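Local coordinates for Bot.2110.4 (Unidentified, PDB 5VMR), which is probably a computationally designed helical miniprotein that binds botulinum neurotoxin, at residues C5-I9 with A24-Y30. Numbering follows the deposited sequence.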
ATOM      1  N   CYS C   5       1.297   7.918  36.185  1.00 65.83           N
ATOM      2  CA  CYS C   5       0.470   8.911  36.859  1.00 62.41           C
ATOM      3  C   CYS C   5       0.964  10.314  36.526  1.00 57.89           C
ATOM      4  O   CYS C   5       0.176  11.212  36.248  1.00 56.33           O
ATOM      5  CB  CYS C   5       0.481   8.681  38.373  1.00 65.09           C
ATOM      6  SG  CYS C   5      -1.134   8.869  39.186  1.00 79.64           S
ATOM      7  N   ALA C   6       2.281  10.489  36.529  1.00 55.31           N
ATOM      8  CA  ALA C   6       2.882  11.780  36.222  1.00 51.90           C
ATOM      9  C   ALA C   6       2.519  12.215  34.808  1.00 48.24           C
ATOM     10  O   ALA C   6       2.262  13.389  34.553  1.00 47.53           O
ATOM     11  CB  ALA C   6       4.382  11.719  36.387  1.00 53.19           C
ATOM     12  N   LEU C   7       2.509  11.260  33.885  1.00 46.76           N
ATOM     13  CA  LEU C   7       2.178  11.567  32.498  1.00 46.36           C
ATOM     14  C   LEU C   7       0.711  11.916  32.353  1.00 44.29           C
ATOM     15  O   LEU C   7       0.340  12.808  31.585  1.00 42.10           O
ATOM     16  CB  LEU C   7       2.523  10.392  31.599  1.00 47.72           C
ATOM     17  CG  LEU C   7       4.023  10.122  31.565  1.00 50.23           C
ATOM     18  CD1 LEU C   7       4.275   8.677  31.193  1.00 53.96           C
ATOM     19  CD2 LEU C   7       4.690  11.073  30.593  1.00 49.31           C
ATOM     20  N   LYS C   8      -0.118  11.190  33.090  1.00 46.44           N
ATOM     21  CA  LYS C   8      -1.556  11.425  33.098  1.00 48.49           C
ATOM     22  C   LYS C   8      -1.840  12.879  33.511  1.00 45.44           C
ATOM     23  O   LYS C   8      -2.678  13.559  32.918  1.00 43.60           O
ATOM     24  CB  LYS C   8      -2.224  10.407  34.026  1.00 54.95           C
ATOM     25  CG  LYS C   8      -3.724  10.464  34.104  1.00 60.64           C
ATOM     26  CD  LYS C   8      -4.265   9.098  34.523  1.00 68.92           C
ATOM     27  CE  LYS C   8      -4.159   8.871  36.023  1.00 71.77           C
ATOM     28  NZ  LYS C   8      -4.730   9.999  36.800  1.00 73.79           N
ATOM     29  N   ILE C   9      -1.080  13.372  34.482  1.00 45.78           N
ATOM     30  CA  ILE C   9      -1.199  14.764  34.908  1.00 46.61           C
ATOM     31  C   ILE C   9      -0.835  15.722  33.785  1.00 46.18           C
ATOM     32  O   ILE C   9      -1.547  16.701  33.547  1.00 44.90           O
ATOM     33  CB  ILE C   9      -0.298  15.059  36.126  1.00 47.85           C
ATOM     34  CG1 ILE C   9      -0.689  14.154  37.295  1.00 48.99           C
ATOM     35  CG2 ILE C   9      -0.351  16.544  36.503  1.00 49.05           C
ATOM     36  CD1 ILE C   9       0.302  14.159  38.424  1.00 50.00           C
ATOM     37  N   ALA C  24      -5.756  14.256  39.682  1.00 63.36           N
ATOM     38  CA  ALA C  24      -4.822  13.168  39.440  1.00 63.34           C
ATOM     39  C   ALA C  24      -3.602  13.331  40.332  1.00 66.45           C
ATOM     40  O   ALA C  24      -3.136  12.368  40.935  1.00 67.51           O
ATOM     41  CB  ALA C  24      -4.420  13.122  37.976  1.00 60.10           C
ATOM     42  N   ALA C  25      -3.100  14.560  40.422  1.00 68.22           N
ATOM     43  CA  ALA C  25      -1.963  14.874  41.283  1.00 72.92           C
ATOM     44  C   ALA C  25      -2.235  14.510  42.748  1.00 79.55           C
ATOM     45  O   ALA C  25      -1.368  13.945  43.420  1.00 80.59           O
ATOM     46  CB  ALA C  25      -1.604  16.342  41.160  1.00 73.40           C
ATOM     47  N   LYS C  26      -3.435  14.821  43.235  1.00 85.50           N
ATOM     48  CA  LYS C  26      -3.806  14.480  44.609  1.00 93.35           C
ATOM     49  C   LYS C  26      -3.780  12.965  44.827  1.00 94.77           C
ATOM     50  O   LYS C  26      -3.209  12.488  45.807  1.00 95.88           O
ATOM     51  CB  LYS C  26      -5.192  15.040  44.955  1.00 97.89           C
ATOM     52  CG  LYS C  26      -5.256  16.564  45.018  1.00101.68           C
ATOM     53  CD  LYS C  26      -6.670  17.068  45.319  1.00104.99           C
ATOM     54  CE  LYS C  26      -6.711  18.596  45.393  1.00108.14           C
ATOM     55  NZ  LYS C  26      -8.086  19.124  45.634  1.00110.62           N
ATOM     56  N   LYS C  27      -4.373  12.220  43.896  1.00 94.63           N
ATOM     57  CA  LYS C  27      -4.373  10.756  43.938  1.00 95.36           C
ATOM     58  C   LYS C  27      -2.977  10.158  43.747  1.00 94.81           C
ATOM     59  O   LYS C  27      -2.634   9.165  44.388  1.00 97.70           O
ATOM     60  CB  LYS C  27      -5.313  10.187  42.870  1.00 93.62           C
ATOM     61  CG  LYS C  27      -6.720  10.764  42.877  1.00 93.59           C
ATOM     62  CD  LYS C  27      -7.298  10.785  41.466  1.00 90.98           C
ATOM     63  CE  LYS C  27      -7.739   9.403  41.010  1.00 90.90           C
ATOM     64  NZ  LYS C  27      -8.343   9.445  39.649  1.00 89.51           N
ATOM     65  N   CYS C  28      -2.194  10.756  42.848  0.95 91.38           N
ATOM     66  CA  CYS C  28      -0.874  10.237  42.465  0.95 89.63           C
ATOM     67  C   CYS C  28       0.104  10.115  43.633  0.95 91.55           C
ATOM     68  O   CYS C  28       0.974   9.245  43.630  0.95 94.64           O
ATOM     69  CB  CYS C  28      -0.245  11.118  41.381  0.95 88.18           C
ATOM     70  SG  CYS C  28      -0.813  10.806  39.694  0.95 99.23           S
ATOM     71  N   GLY C  29      -0.150  10.976  44.612  1.00101.13           N
ATOM     72  CA  GLY C  29       0.719  11.238  45.733  1.00 93.47           C
ATOM     73  C   GLY C  29       1.336  12.611  45.933  1.00 88.12           C
ATOM     74  O   GLY C  29       2.116  12.804  46.852  1.00 83.94           O
ATOM     75  N   TYR C  30       0.964  13.610  45.154  0.84 89.00           N
ATOM     76  CA  TYR C  30       1.615  14.907  45.287  0.84 87.21           C
ATOM     77  C   TYR C  30       1.027  15.843  46.353  0.84 90.18           C
ATOM     78  O   TYR C  30      -0.042  15.600  46.882  0.84 89.26           O
ATOM     79  CB  TYR C  30       1.610  15.646  43.954  0.84 83.76           C
ATOM     80  CG  TYR C  30       2.408  15.007  42.873  0.84 81.52           C
ATOM     81  CD1 TYR C  30       3.745  15.272  42.736  0.84 79.42           C
ATOM     82  CD2 TYR C  30       1.818  14.158  41.980  0.84 83.13           C
ATOM     83  CE1 TYR C  30       4.481  14.695  41.740  0.84 83.37           C
ATOM     84  CE2 TYR C  30       2.540  13.570  40.981  0.84 86.29           C
ATOM     85  CZ  TYR C  30       3.871  13.846  40.867  0.84 86.51           C
ATOM     86  OH  TYR C  30       4.582  13.259  39.866  0.84 90.33           O
TER
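Cys5 to Ile9 and Ala24 to Cys28 run antiparallel on neighbouring helices of a disulfide-stapled three-helix miniprotein, their axes 167° apart in direction and 9.5 Å apart at closest approach. Cys5 lies level with Cys28 and Ile9 with Ala24, one turn of helix further along. The disulfide from Cys5 SG to Cys28 SG (2.0 Å) joins helix 3-14 near its start to the last residue of helix 18-28, with a left-handed chi3 of -98°. Next to this covalent link, Ile9 packs between the helices. Its CG1 arm, anti to the carbonyl carbon, lies over Ala24, with CG1 3.9 Å from Ala24 CB, and carries CD1 on to within 3.8 Å of Cys28 SG and against Ala25. Ala24 and Ala25 present only methyl groups to the Ile9 side chain. On another side of the Ala24 methyl, Lys8 bends at chi3 and chi4 to bring NZ alongside; outside the two segments, this amine forms a salt bridge with an acidic side chain of the bound partner protein. Beyond Cys28, Gly29 takes a positive phi of 116°, and Tyr30 N bonds back to Ala25 O (2.9 Å), the 6→1 bond found in Schellman motifs. The chain thereby turns Tyr30 back toward the first helix, where its hydroxyl reaches the Ala6 methyl and Ile9 CD1 meets the ring obliquely, 3.4 Å from Tyr30 CE2.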